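Local structure of lysyl oxidase (Pichia pastoris, 1W7C) at residues L335-L340 and L492-D497; N404-S409 and T422-L427; D514-Y519 and V526-Q531. The protein is a copper- and topaquinone-dependent amine oxidase, which probably oxidises primary amines, among them peptidyl lysine, to aldehydes. All blocks are in the same frame, centred on the assembly; numbering follows the deposited sequence. Where two conformers were deposited one is given.

Interaction 1: residues L335-L340 and L492-D497; sequences LSLQEL and LNYKVD. With CA (calcium ion), chain D.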
ATOM      1  N   LEU A 335      10.646  -8.059  17.226  1.00 12.98           N
ATOM      2  CA  LEU A 335       9.596  -7.318  16.519  1.00 13.37           C
ATOM      3  C   LEU A 335       8.314  -7.630  17.271  1.00 11.99           C
ATOM      4  O   LEU A 335       7.888  -8.784  17.285  1.00 13.44           O
ATOM      5  CB  LEU A 335       9.517  -7.761  15.044  1.00 13.41           C
ATOM      6  CG  LEU A 335       8.330  -7.207  14.246  1.00 13.45           C
ATOM      7  CD1 LEU A 335       8.370  -5.691  14.187  1.00 14.94           C
ATOM      8  CD2 LEU A 335       8.338  -7.770  12.853  1.00 14.76           C
ATOM      9  N   SER A 336       7.675  -6.646  17.852  1.00 13.10           N
ATOM     10  CA  SER A 336       6.515  -6.960  18.683  1.00 13.21           C
ATOM     11  C   SER A 336       5.524  -5.790  18.676  1.00 12.35           C
ATOM     12  O   SER A 336       5.836  -4.664  19.056  1.00 13.19           O
ATOM     13  CB  SER A 336       6.936  -7.265  20.123  1.00 13.97           C
ATOM     14  OG  SER A 336       7.736  -6.223  20.641  1.00 16.31           O
ATOM     15  N   LEU A 337       4.302  -6.092  18.265  1.00 13.35           N
ATOM     16  CA  LEU A 337       3.194  -5.167  18.513  1.00 12.60           C
ATOM     17  C   LEU A 337       3.125  -4.874  20.005  1.00 14.10           C
ATOM     18  O   LEU A 337       3.187  -5.798  20.832  1.00 13.87           O
ATOM     19  CB  LEU A 337       1.896  -5.819  18.053  1.00 13.50           C
ATOM     20  CG  LEU A 337       0.626  -5.005  18.326  1.00 14.05           C
ATOM     21  CD1 LEU A 337       0.548  -3.763  17.462  1.00 16.08           C
ATOM     22  CD2 LEU A 337      -0.586  -5.887  18.162  1.00 17.06           C
ATOM     23  N   GLN A 338       2.922  -3.606  20.336  1.00 12.84           N
ATOM     24  CA  GLN A 338       2.934  -3.146  21.711  1.00 12.75           C
ATOM     25  C   GLN A 338       1.585  -2.719  22.256  1.00 13.66           C
ATOM     26  O   GLN A 338       1.306  -2.907  23.431  1.00 13.76           O
ATOM     27  CB  GLN A 338       3.873  -1.934  21.825  1.00 13.18           C
ATOM     28  CG  GLN A 338       5.294  -2.336  21.623  1.00 13.97           C
ATOM     29  CD  GLN A 338       5.830  -3.148  22.750  1.00 14.68           C
ATOM     30  OE1 GLN A 338       5.687  -2.773  23.914  1.00 14.82           O
ATOM     31  NE2 GLN A 338       6.431  -4.280  22.416  1.00 14.21           N
ATOM     32  N   GLU A 339       0.777  -2.100  21.412  1.00 13.46           N
ATOM     33  CA  GLU A 339      -0.471  -1.447  21.861  1.00 13.15           C
ATOM     34  C   GLU A 339      -1.279  -1.081  20.657  1.00 12.51           C
ATOM     35  O   GLU A 339      -0.741  -0.842  19.574  1.00 13.07           O
ATOM     36  CB  GLU A 339      -0.192  -0.219  22.711  1.00 13.62           C
ATOM     37  CG  GLU A 339      -1.373   0.583  23.255  1.00 15.99           C
ATOM     38  CD  GLU A 339      -2.303  -0.201  24.189  1.00 14.53           C
ATOM     39  OE1 GLU A 339      -2.992  -1.148  23.733  1.00 14.14           O
ATOM     40  OE2 GLU A 339      -2.393   0.193  25.394  1.00 14.40           O
ATOM     41  N   LEU A 340      -2.581  -1.062  20.855  1.00 13.16           N
ATOM     42  CA  LEU A 340      -3.532  -0.570  19.871  1.00 13.78           C
ATOM     43  C   LEU A 340      -4.552   0.257  20.618  1.00 12.70           C
ATOM     44  O   LEU A 340      -5.144  -0.216  21.601  1.00 16.19           O
ATOM     45  CB  LEU A 340      -4.273  -1.671  19.097  1.00 20.00           C
ATOM     46  CG  LEU A 340      -3.636  -2.880  18.559  1.00 26.21           C
ATOM     47  CD1 LEU A 340      -3.452  -3.860  19.682  1.00 42.59           C
ATOM     48  CD2 LEU A 340      -4.565  -3.476  17.450  1.00 45.26           C
ATOM     49  N   LEU A 492      -1.549   2.037  16.286  1.00 12.17           N
ATOM     50  CA  LEU A 492      -0.885   0.785  16.705  1.00 12.80           C
ATOM     51  C   LEU A 492       0.607   1.103  16.814  1.00 12.60           C
ATOM     52  O   LEU A 492       1.155   1.721  15.908  1.00 14.22           O
ATOM     53  CB  LEU A 492      -1.062  -0.354  15.674  1.00 15.79           C
ATOM     54  CG  LEU A 492      -2.432  -0.932  15.490  1.00 18.85           C
ATOM     55  CD1 LEU A 492      -3.253  -0.080  14.553  1.00 20.88           C
ATOM     56  CD2 LEU A 492      -2.342  -2.370  14.963  1.00 24.56           C
ATOM     57  N   ASN A 493       1.258   0.631  17.872  1.00 12.94           N
ATOM     58  CA  ASN A 493       2.692   0.804  18.095  1.00 12.22           C
ATOM     59  C   ASN A 493       3.388  -0.533  17.939  1.00 12.05           C
ATOM     60  O   ASN A 493       2.969  -1.522  18.538  1.00 13.24           O
ATOM     61  CB  ASN A 493       2.961   1.346  19.498  1.00 12.28           C
ATOM     62  CG  ASN A 493       4.392   1.717  19.715  1.00 13.91           C
ATOM     63  OD1 ASN A 493       5.077   1.097  20.533  1.00 13.65           O
ATOM     64  ND2 ASN A 493       4.864   2.778  19.031  1.00 13.86           N
ATOM     65  N   TYR A 494       4.472  -0.535  17.159  1.00 12.40           N
ATOM     66  CA  TYR A 494       5.339  -1.695  17.027  1.00 12.07           C
ATOM     67  C   TYR A 494       6.744  -1.376  17.537  1.00 12.74           C
ATOM     68  O   TYR A 494       7.357  -0.392  17.166  1.00 13.03           O
ATOM     69  CB  TYR A 494       5.445  -2.106  15.565  1.00 13.41           C
ATOM     70  CG  TYR A 494       4.163  -2.649  14.947  1.00 12.35           C
ATOM     71  CD1 TYR A 494       3.196  -1.770  14.479  1.00 12.97           C
ATOM     72  CD2 TYR A 494       3.933  -3.998  14.821  1.00 13.61           C
ATOM     73  CE1 TYR A 494       2.016  -2.257  13.927  1.00 13.75           C
ATOM     74  CE2 TYR A 494       2.793  -4.483  14.273  1.00 13.31           C
ATOM     75  CZ  TYR A 494       1.832  -3.601  13.815  1.00 13.41           C
ATOM     76  OH  TYR A 494       0.683  -4.084  13.220  1.00 15.97           O
ATOM     77  N   LYS A 495       7.268  -2.266  18.370  1.00 12.64           N
ATOM     78  CA  LYS A 495       8.665  -2.223  18.781  1.00 12.16           C
ATOM     79  C   LYS A 495       9.480  -2.951  17.721  1.00 11.95           C
ATOM     80  O   LYS A 495       9.282  -4.158  17.504  1.00 13.51           O
ATOM     81  CB  LYS A 495       8.838  -2.883  20.139  1.00 13.15           C
ATOM     82  CG  LYS A 495      10.218  -2.742  20.722  1.00 14.15           C
ATOM     83  CD  LYS A 495      10.322  -3.554  22.011  1.00 15.35           C
ATOM     84  CE  LYS A 495      11.666  -3.358  22.735  1.00 15.04           C
ATOM     85  NZ  LYS A 495      11.733  -4.300  23.908  1.00 14.67           N
ATOM     86  N   VAL A 496      10.347  -2.225  17.023  1.00 12.50           N
ATOM     87  CA  VAL A 496      11.126  -2.765  15.926  1.00 12.85           C
ATOM     88  C   VAL A 496      12.594  -2.621  16.315  1.00 12.45           C
ATOM     89  O   VAL A 496      13.243  -1.591  16.060  1.00 13.43           O
ATOM     90  CB  VAL A 496      10.822  -2.003  14.596  1.00 13.57           C
ATOM     91  CG1 VAL A 496      11.560  -2.625  13.434  1.00 14.38           C
ATOM     92  CG2 VAL A 496       9.325  -1.956  14.286  1.00 13.75           C
ATOM     93  N   ASP A 497      13.123  -3.645  16.961  1.00 12.97           N
ATOM     94  CA  ASP A 497      14.489  -3.608  17.450  1.00 13.68           C
ATOM     95  C   ASP A 497      15.398  -4.186  16.371  1.00 13.91           C
ATOM     96  O   ASP A 497      15.925  -5.294  16.448  1.00 14.35           O
ATOM     97  CB  ASP A 497      14.601  -4.335  18.782  1.00 13.88           C
ATOM     98  CG  ASP A 497      15.967  -4.296  19.361  1.00 14.55           C
ATOM     99  OD1 ASP A 497      16.834  -3.498  18.861  1.00 13.85           O
ATOM    100  OD2 ASP A 497      16.233  -5.024  20.356  1.00 15.19           O
TER
HETATM  101 CA    CA D 802      18.687  -2.499  17.995  1.00 13.64          CA
HETATM  102  O   HOH W   1      20.600  -1.386  17.007  1.00 13.86           O
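In L337 CG stands anti to the backbone N (chi1 176°), and chi2 (69°) sets CD1 over one face of the Y494 ring, whose own CG is anti to the carbonyl carbon (chi1 -67°). L337 CD1 is offset toward the ring's rim, in a CH-pi contact 4.0 Å from the centroid of the Y494 ring. L337 CD1 also lies 4.1 Å from L492 CD2, and CD2 of L492 in turn packs against CD2 of L340 at 3.5 Å. L335 and V496 continue this apolar face side by side, and F442, Y444 and V454 of neighbouring strands cover it. The strands are antiparallel, with a beta bulge between L337 and E339: Q338 N donates to N493 O (2.8 Å), and N493 N donates to E339 O (3.0 Å), so that N493 alone stands opposite both Q338 and E339. This bulged pairing belongs to the beta-sandwich core of the copper amine oxidase catalytic domain. Q338 bends at chi2 and brings NE2 back to 3.6 Å from K495 CB; NE2 makes weak bonds to S336 O and OG, while the stronger polar partner of Q338 is S614. The extended K495 chain runs past S336 OG to a salt bridge with E334, whose carboxylate also hydrogen-bonds S336 OG. Near the end of strand 488-498 D497 OD1 binds the calcium ion at 2.3 Å, together with D499, D643, the carbonyls of L498 and I644, and a water.

Interaction 2: residues N404-S409 and T422-L427; sequences NQEDYS and TQNPTL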
ATOM      1  N   ASN A 404       2.404 -17.313   0.023  1.00 14.06           N
ATOM      2  CA  ASN A 404       1.590 -16.734  -1.037  1.00 13.99           C
ATOM      3  C   ASN A 404       2.368 -16.680  -2.337  1.00 14.87           C
ATOM      4  O   ASN A 404       3.596 -16.675  -2.314  1.00 15.23           O
ATOM      5  CB  ASN A 404       1.103 -15.315  -0.673  1.00 14.57           C
ATOM      6  CG  ASN A 404      -0.044 -14.849  -1.543  1.00 15.79           C
ATOM      7  OD1 ASN A 404      -0.878 -15.673  -1.995  1.00 17.78           O
ATOM      8  ND2 ASN A 404      -0.131 -13.526  -1.786  1.00 16.27           N
ATOM      9  N   GLN A 405       1.638 -16.631  -3.461  1.00 14.89           N
ATOM     10  CA  GLN A 405       2.204 -16.180  -4.736  1.00 14.81           C
ATOM     11  C   GLN A 405       1.625 -14.802  -4.951  1.00 14.80           C
ATOM     12  O   GLN A 405       0.433 -14.627  -5.207  1.00 15.66           O
ATOM     13  CB  GLN A 405       1.812 -17.128  -5.867  1.00 16.03           C
ATOM     14  CG  GLN A 405       2.520 -16.802  -7.194  1.00 17.76           C
ATOM     15  CD  GLN A 405       4.010 -17.035  -7.161  1.00 15.39           C
ATOM     16  OE1 GLN A 405       4.795 -16.101  -7.348  1.00 17.81           O
ATOM     17  NE2 GLN A 405       4.409 -18.308  -7.009  1.00 17.10           N
ATOM     18  N   GLU A 406       2.451 -13.776  -4.842  1.00 14.25           N
ATOM     19  CA  GLU A 406       1.939 -12.442  -5.033  1.00 14.00           C
ATOM     20  C   GLU A 406       1.503 -12.247  -6.485  1.00 16.09           C
ATOM     21  O   GLU A 406       1.990 -12.922  -7.375  1.00 16.67           O
ATOM     22  CB  GLU A 406       2.979 -11.381  -4.669  1.00 14.43           C
ATOM     23  CG  GLU A 406       3.493 -11.416  -3.239  1.00 14.63           C
ATOM     24  CD  GLU A 406       2.439 -11.194  -2.191  1.00 15.07           C
ATOM     25  OE1 GLU A 406       2.412 -11.947  -1.196  1.00 14.63           O
ATOM     26  OE2 GLU A 406       1.666 -10.210  -2.344  1.00 17.40           O
ATOM     27  N   ASP A 407       0.596 -11.276  -6.709  1.00 15.69           N
ATOM     28  CA  ASP A 407      -0.041 -11.070  -8.003  1.00 20.50           C
ATOM     29  C   ASP A 407       0.832 -10.349  -9.033  1.00 17.93           C
ATOM     30  O   ASP A 407       0.392 -10.118 -10.139  1.00 27.48           O
ATOM     31  CB  ASP A 407      -1.395 -10.349  -7.841  1.00 27.37           C
ATOM     32  CG  ASP A 407      -1.274  -8.875  -7.407  1.00 33.95           C
ATOM     33  OD1 ASP A 407      -0.224  -8.250  -7.571  1.00 31.33           O
ATOM     34  OD2 ASP A 407      -2.237  -8.241  -6.901  1.00 25.42           O
ATOM     35  N   TYR A 408       2.064 -10.061  -8.664  1.00 14.51           N
ATOM     36  CA  TYR A 408       3.049  -9.384  -9.518  1.00 14.56           C
ATOM     37  C   TYR A 408       4.399 -10.082  -9.271  1.00 14.40           C
ATOM     38  O   TYR A 408       4.675 -10.573  -8.151  1.00 15.36           O
ATOM     39  CB  TYR A 408       3.131  -7.877  -9.194  1.00 14.15           C
ATOM     40  CG  TYR A 408       3.653  -7.627  -7.816  1.00 14.59           C
ATOM     41  CD1 TYR A 408       2.840  -7.757  -6.700  1.00 15.31           C
ATOM     42  CD2 TYR A 408       4.975  -7.259  -7.612  1.00 14.31           C
ATOM     43  CE1 TYR A 408       3.329  -7.543  -5.415  1.00 15.38           C
ATOM     44  CE2 TYR A 408       5.467  -7.033  -6.343  1.00 15.04           C
ATOM     45  CZ  TYR A 408       4.657  -7.187  -5.244  1.00 15.52           C
ATOM     46  OH  TYR A 408       5.205  -7.049  -3.996  1.00 16.33           O
ATOM     47  N   SER A 409       5.218 -10.115 -10.306  1.00 14.39           N
ATOM     48  CA  SER A 409       6.540 -10.703 -10.190  1.00 15.37           C
ATOM     49  C   SER A 409       7.467  -9.851  -9.309  1.00 13.37           C
ATOM     50  O   SER A 409       7.216  -8.668  -9.094  1.00 14.54           O
ATOM     51  CB  SER A 409       7.121 -11.008 -11.600  0.80 15.70           C
ATOM     52  OG  SER A 409       7.833  -9.894 -12.069  0.80 16.18           O
ATOM     53  N   THR A 422      11.451 -12.949 -12.337  1.00 15.11           N
ATOM     54  CA  THR A 422      11.506 -13.656 -11.074  1.00 15.35           C
ATOM     55  C   THR A 422      10.148 -13.592 -10.413  1.00 15.45           C
ATOM     56  O   THR A 422       9.566 -12.527 -10.302  1.00 15.11           O
ATOM     57  CB  THR A 422      12.549 -13.004 -10.159  1.00 16.57           C
ATOM     58  OG1 THR A 422      13.847 -13.169 -10.750  1.00 17.05           O
ATOM     59  CG2 THR A 422      12.578 -13.720  -8.803  1.00 16.66           C
ATOM     60  N   GLN A 423       9.635 -14.738 -10.015  1.00 15.05           N
ATOM     61  CA  GLN A 423       8.379 -14.841  -9.269  1.00 15.10           C
ATOM     62  C   GLN A 423       8.527 -14.248  -7.872  1.00 14.66           C
ATOM     63  O   GLN A 423       9.625 -14.002  -7.384  1.00 15.49           O
ATOM     64  CB  GLN A 423       7.889 -16.298  -9.189  1.00 15.29           C
ATOM     65  CG  GLN A 423       7.684 -16.951 -10.507  1.00 17.47           C
ATOM     66  CD  GLN A 423       7.223 -18.364 -10.326  1.00 25.65           C
ATOM     67  OE1 GLN A 423       8.041 -19.253 -10.205  1.00 31.43           O
ATOM     68  NE2 GLN A 423       5.925 -18.576 -10.271  1.00 28.69           N
ATOM     69  N   ASN A 424       7.393 -14.053  -7.226  1.00 15.80           N
ATOM     70  CA  ASN A 424       7.328 -13.369  -5.927  1.00 14.64           C
ATOM     71  C   ASN A 424       6.523 -14.174  -4.894  1.00 14.45           C
ATOM     72  O   ASN A 424       5.500 -13.736  -4.423  1.00 14.37           O
ATOM     73  CB  ASN A 424       6.686 -11.993  -6.148  1.00 14.99           C
ATOM     74  CG  ASN A 424       6.900 -11.004  -5.037  1.00 14.28           C
ATOM     75  OD1 ASN A 424       7.673 -11.204  -4.094  1.00 15.81           O
ATOM     76  ND2 ASN A 424       6.230  -9.849  -5.184  1.00 16.32           N
ATOM     77  N   PRO A 425       7.034 -15.333  -4.513  1.00 13.96           N
ATOM     78  CA  PRO A 425       6.485 -16.055  -3.359  1.00 13.93           C
ATOM     79  C   PRO A 425       6.901 -15.368  -2.077  1.00 13.48           C
ATOM     80  O   PRO A 425       8.008 -14.862  -1.969  1.00 14.03           O
ATOM     81  CB  PRO A 425       7.154 -17.413  -3.452  1.00 15.70           C
ATOM     82  CG  PRO A 425       8.506 -17.076  -4.037  1.00 16.60           C
ATOM     83  CD  PRO A 425       8.201 -16.036  -5.084  1.00 15.49           C
ATOM     84  N   THR A 426       5.996 -15.331  -1.115  1.00 14.06           N
ATOM     85  CA  THR A 426       6.250 -14.686   0.184  1.00 14.20           C
ATOM     86  C   THR A 426       5.820 -15.615   1.312  1.00 13.51           C
ATOM     87  O   THR A 426       4.853 -16.379   1.173  1.00 14.35           O
ATOM     88  CB  THR A 426       5.509 -13.357   0.343  1.00 14.26           C
ATOM     89  OG1 THR A 426       4.108 -13.580   0.152  1.00 13.82           O
ATOM     90  CG2 THR A 426       6.003 -12.353  -0.662  1.00 14.14           C
ATOM     91  N   LEU A 427       6.544 -15.566   2.411  1.00 12.92           N
ATOM     92  CA  LEU A 427       6.073 -16.209   3.643  1.00 13.43           C
ATOM     93  C   LEU A 427       5.175 -15.227   4.387  1.00 14.35           C
ATOM     94  O   LEU A 427       5.479 -14.058   4.474  1.00 14.09           O
ATOM     95  CB  LEU A 427       7.228 -16.601   4.564  1.00 14.34           C
ATOM     96  CG  LEU A 427       6.843 -17.453   5.755  1.00 14.57           C
ATOM     97  CD1 LEU A 427       6.465 -18.856   5.274  1.00 16.71           C
ATOM     98  CD2 LEU A 427       7.947 -17.536   6.763  1.00 16.66           C
TER
HETATM   99  O   HOH W   2       4.680 -13.745  -8.533  1.00 17.79           O
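N404 and T426 form an antiparallel hydrogen-bonded pair, N404 N donating to T426 O at 2.9 Å and T426 N returning a bond to N404 O. Q405 and P425 follow as a non-hydrogen-bonded pair, and E406 N, just beyond the strand, still reaches N424 O (3.1 Å) as the chain leaves into the 406-409 loop. E406 bends at chi2 (-62°), and its OE1 takes two bonds: T426 OG1 donates to E406 OE1 at 2.7 Å on the anti side, and N404 ND2 comes from above the carboxylate plane. K445 adds a salt bridge to that oxygen, which would probably stabilise its negative charge. N424 points toward the 406-409 loop. N424 ND2 lies over one face of the Y408 ring, 3.1 Å from Y408 CZ, and gives a weak bond to Y408 O; R457 of the second subunit makes a cation-pi contact with this ring. Q405 OE1 accepts a weak bond from N424 N; a water contacts both atoms, accepting from N424 N. The side-chain amides of Q405 and Q423 lie in nearly parallel planes, and Q405 NE2 bonds to S282 and P283 of the second subunit. This is the frayed end of an antiparallel pair at the dimer interface, joining strands 391-405 and 418-433, with strand 440-446 packing on T426 and L427.

Interaction 3: residues D514-Y519 and V526-Q531; sequences DVDVEY and VYNTKQ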
ATOM      1  N   ASP A 514      15.002  20.391  -3.484  1.00 16.64           N
ATOM      2  CA  ASP A 514      15.393  21.128  -4.671  1.00 17.21           C
ATOM      3  C   ASP A 514      16.361  22.232  -4.284  1.00 17.87           C
ATOM      4  O   ASP A 514      16.270  22.821  -3.191  1.00 19.63           O
ATOM      5  CB  ASP A 514      14.220  21.668  -5.500  1.00 18.68           C
ATOM      6  CG  ASP A 514      13.597  22.858  -4.916  1.00 21.33           C
ATOM      7  OD1 ASP A 514      13.922  23.994  -5.362  1.00 23.81           O
ATOM      8  OD2 ASP A 514      12.770  22.786  -3.990  1.00 25.02           O
ATOM      9  N   VAL A 515      17.303  22.502  -5.172  1.00 16.95           N
ATOM     10  CA  VAL A 515      18.400  23.430  -4.914  1.00 18.76           C
ATOM     11  C   VAL A 515      18.813  24.076  -6.248  1.00 17.92           C
ATOM     12  O   VAL A 515      18.836  23.409  -7.277  1.00 20.51           O
ATOM     13  CB  VAL A 515      19.626  22.732  -4.280  0.40 30.51           C
ATOM     14  CG1 VAL A 515      19.245  22.006  -2.994  0.40 30.03           C
ATOM     15  CG2 VAL A 515      20.266  21.768  -5.252  0.40 37.62           C
ATOM     16  N   ASP A 516      19.208  25.337  -6.194  1.00 18.94           N
ATOM     17  CA  ASP A 516      19.754  26.009  -7.345  1.00 19.66           C
ATOM     18  C   ASP A 516      21.288  25.918  -7.277  1.00 19.52           C
ATOM     19  O   ASP A 516      21.905  26.140  -6.229  1.00 21.66           O
ATOM     20  CB  ASP A 516      19.415  27.482  -7.321  1.00 20.81           C
ATOM     21  CG  ASP A 516      17.980  27.782  -7.605  1.00 24.89           C
ATOM     22  OD1 ASP A 516      17.246  26.935  -8.109  1.00 21.91           O
ATOM     23  OD2 ASP A 516      17.499  28.914  -7.414  1.00 32.98           O
ATOM     24  N   VAL A 517      21.871  25.520  -8.401  1.00 19.52           N
ATOM     25  CA  VAL A 517      23.303  25.264  -8.522  1.00 21.86           C
ATOM     26  C   VAL A 517      23.822  25.791  -9.843  1.00 21.18           C
ATOM     27  O   VAL A 517      23.070  26.057 -10.770  1.00 21.55           O
ATOM     28  CB  VAL A 517      23.661  23.761  -8.438  1.00 22.10           C
ATOM     29  CG1 VAL A 517      23.137  23.116  -7.164  1.00 22.89           C
ATOM     30  CG2 VAL A 517      23.180  22.999  -9.645  1.00 23.36           C
ATOM     31  N   GLU A 518      25.130  25.984  -9.888  1.00 20.99           N
ATOM     32  CA  GLU A 518      25.848  26.237 -11.105  1.00 20.74           C
ATOM     33  C   GLU A 518      26.845  25.106 -11.219  1.00 21.18           C
ATOM     34  O   GLU A 518      27.435  24.693 -10.213  1.00 24.94           O
ATOM     35  CB  GLU A 518      26.587  27.573 -11.043  0.50 21.38           C
ATOM     36  CG  GLU A 518      25.675  28.794 -11.026  0.50 26.93           C
ATOM     37  CD  GLU A 518      26.420  30.123 -11.138  0.50 35.53           C
ATOM     38  OE1 GLU A 518      27.601  30.141 -11.568  0.50 41.24           O
ATOM     39  OE2 GLU A 518      25.817  31.167 -10.795  0.50 51.00           O
ATOM     40  N   TYR A 519      27.027  24.588 -12.432  1.00 20.32           N
ATOM     41  CA  TYR A 519      27.963  23.504 -12.690  1.00 20.68           C
ATOM     42  C   TYR A 519      29.224  24.012 -13.367  1.00 20.88           C
ATOM     43  O   TYR A 519      29.170  24.991 -14.131  1.00 24.22           O
ATOM     44  CB  TYR A 519      27.333  22.481 -13.624  1.00 21.82           C
ATOM     45  CG  TYR A 519      26.111  21.786 -13.054  1.00 19.85           C
ATOM     46  CD1 TYR A 519      24.820  22.120 -13.492  1.00 20.30           C
ATOM     47  CD2 TYR A 519      26.238  20.775 -12.119  1.00 19.55           C
ATOM     48  CE1 TYR A 519      23.726  21.519 -12.973  1.00 19.16           C
ATOM     49  CE2 TYR A 519      25.129  20.153 -11.576  1.00 20.61           C
ATOM     50  CZ  TYR A 519      23.875  20.531 -12.018  1.00 19.39           C
ATOM     51  OH  TYR A 519      22.755  19.883 -11.552  1.00 19.00           O
ATOM     52  N   VAL A 526      22.423  29.043 -14.003  1.00 22.28           N
ATOM     53  CA  VAL A 526      21.799  28.483 -12.801  1.00 21.74           C
ATOM     54  C   VAL A 526      20.779  27.433 -13.193  1.00 19.47           C
ATOM     55  O   VAL A 526      19.973  27.652 -14.094  1.00 20.97           O
ATOM     56  CB  VAL A 526      21.119  29.554 -11.950  1.00 23.75           C
ATOM     57  CG1 VAL A 526      20.484  28.941 -10.737  1.00 22.35           C
ATOM     58  CG2 VAL A 526      22.142  30.557 -11.521  1.00 29.24           C
ATOM     59  N   TYR A 527      20.868  26.280 -12.544  1.00 21.15           N
ATOM     60  CA  TYR A 527      19.926  25.173 -12.714  1.00 17.05           C
ATOM     61  C   TYR A 527      19.224  24.954 -11.379  1.00 18.81           C
ATOM     62  O   TYR A 527      19.859  24.933 -10.327  1.00 20.16           O
ATOM     63  CB  TYR A 527      20.662  23.868 -13.047  1.00 18.24           C
ATOM     64  CG  TYR A 527      21.117  23.702 -14.492  1.00 18.29           C
ATOM     65  CD1 TYR A 527      22.196  24.416 -14.986  1.00 23.31           C
ATOM     66  CD2 TYR A 527      20.485  22.819 -15.348  1.00 17.96           C
ATOM     67  CE1 TYR A 527      22.622  24.235 -16.311  1.00 23.71           C
ATOM     68  CE2 TYR A 527      20.905  22.638 -16.673  1.00 21.66           C
ATOM     69  CZ  TYR A 527      21.989  23.322 -17.132  1.00 20.50           C
ATOM     70  OH  TYR A 527      22.393  23.162 -18.427  1.00 22.07           O
ATOM     71  N   ASN A 528      17.924  24.731 -11.436  1.00 16.54           N
ATOM     72  CA  ASN A 528      17.177  24.205 -10.312  1.00 17.32           C
ATOM     73  C   ASN A 528      17.168  22.685 -10.459  1.00 17.21           C
ATOM     74  O   ASN A 528      16.610  22.158 -11.415  1.00 19.20           O
ATOM     75  CB  ASN A 528      15.757  24.754 -10.317  1.00 18.95           C
ATOM     76  CG  ASN A 528      14.935  24.290  -9.130  1.00 17.98           C
ATOM     77  OD1 ASN A 528      13.843  23.817  -9.323  1.00 18.39           O
ATOM     78  ND2 ASN A 528      15.404  24.556  -7.898  1.00 19.01           N
ATOM     79  N   THR A 529      17.851  22.019  -9.553  1.00 17.12           N
ATOM     80  CA  THR A 529      17.986  20.582  -9.553  1.00 17.48           C
ATOM     81  C   THR A 529      17.582  20.034  -8.203  1.00 16.65           C
ATOM     82  O   THR A 529      16.923  20.730  -7.427  1.00 17.00           O
ATOM     83  CB  THR A 529      19.390  20.177 -10.025  1.00 21.44           C
ATOM     84  OG1 THR A 529      19.476  18.752 -10.207  1.00 22.79           O
ATOM     85  CG2 THR A 529      20.473  20.626  -9.034  1.00 20.00           C
ATOM     86  N   LYS A 530      17.932  18.784  -7.926  1.00 16.03           N
ATOM     87  CA  LYS A 530      17.626  18.189  -6.648  1.00 15.31           C
ATOM     88  C   LYS A 530      18.837  17.431  -6.138  1.00 16.38           C
ATOM     89  O   LYS A 530      19.614  16.879  -6.911  1.00 16.97           O
ATOM     90  CB  LYS A 530      16.392  17.262  -6.745  1.00 15.64           C
ATOM     91  CG  LYS A 530      16.490  16.170  -7.798  1.00 16.26           C
ATOM     92  CD  LYS A 530      15.256  15.291  -7.807  1.00 14.54           C
ATOM     93  CE  LYS A 530      15.155  14.399  -8.988  1.00 15.60           C
ATOM     94  NZ  LYS A 530      14.785  15.134 -10.238  1.00 15.38           N
ATOM     95  N   GLN A 531      18.983  17.417  -4.818  1.00 15.71           N
ATOM     96  CA  GLN A 531      20.074  16.750  -4.137  1.00 15.32           C
ATOM     97  C   GLN A 531      19.573  15.940  -2.947  1.00 15.64           C
ATOM     98  O   GLN A 531      18.477  16.175  -2.416  1.00 16.79           O
ATOM     99  CB  GLN A 531      21.091  17.757  -3.630  1.00 16.09           C
ATOM    100  CG  GLN A 531      21.788  18.529  -4.733  1.00 17.99           C
ATOM    101  CD  GLN A 531      22.799  19.526  -4.206  1.00 18.61           C
ATOM    102  OE1 GLN A 531      22.888  19.776  -2.981  1.00 21.07           O
ATOM    103  NE2 GLN A 531      23.545  20.132  -5.126  1.00 19.37           N
TER
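N528 reaches across to two aspartates of the facing strand. Its CB lies 3.4 Å from D516 OD1, and CG, anti to the backbone N (chi1 -178°), carries ND2 in between D516 OD1 and D514 OD1. At the tip ND2 donates to both. The bond from N528 ND2 to D514 OD1 is 3.0 Å long and nearly straight at 173°, lies in the amide plane and uses the anti lone pair; the one to D516 OD1 is as long but bent, with the acceptor tilted from that plane. OD1 of N528 turns to the backbone N of K586 of the second subunit. An alanine here would probably leave the two neighbouring carboxylates without their shared donor, freer to turn and perhaps to repel each other, and would lose the bond to K586. Y519, just past the paired residues, presents its edge to the face of Y527 in a T-shaped pair, CE1 of Y519 3.7 Å from CG of Y527, with the planes at 72°. Y527 lies on the other face of the hairpin with V517 and T529, where V517 CG2 packs 3.7 Å from T529 CG2. Backbone bonds of V515 with T529 and V517 with Y527 tie the strands together. Y527 OH and T529 OG1 bond to H353 and Q352 of the second subunit. This is a twisted antiparallel beta hairpin, the long arm with which a copper amine oxidase subunit embraces its dimer partner.

All three contacts join antiparallel strands within the copper amine oxidase enzyme domain, but at very different distances from the chain's centre. Measured from the centre of each contact, interaction 1 is about 7 Å away, interaction 2 about 26 Å and interaction 3 about 45 Å. Along the chain, interaction 2 is nested inside the long stretch between the two strands of interaction 1, and interaction 3 follows both, strand 504-518 coming next after strand 488-498. None touches another: the centres of interactions 1 and 2 are about 26 Å apart, those of 1 and 3 about 41 Å. Interaction 1 is buried near the centre, with a calcium ligand at one end, whereas interactions 2 and 3 help form the dimer interface.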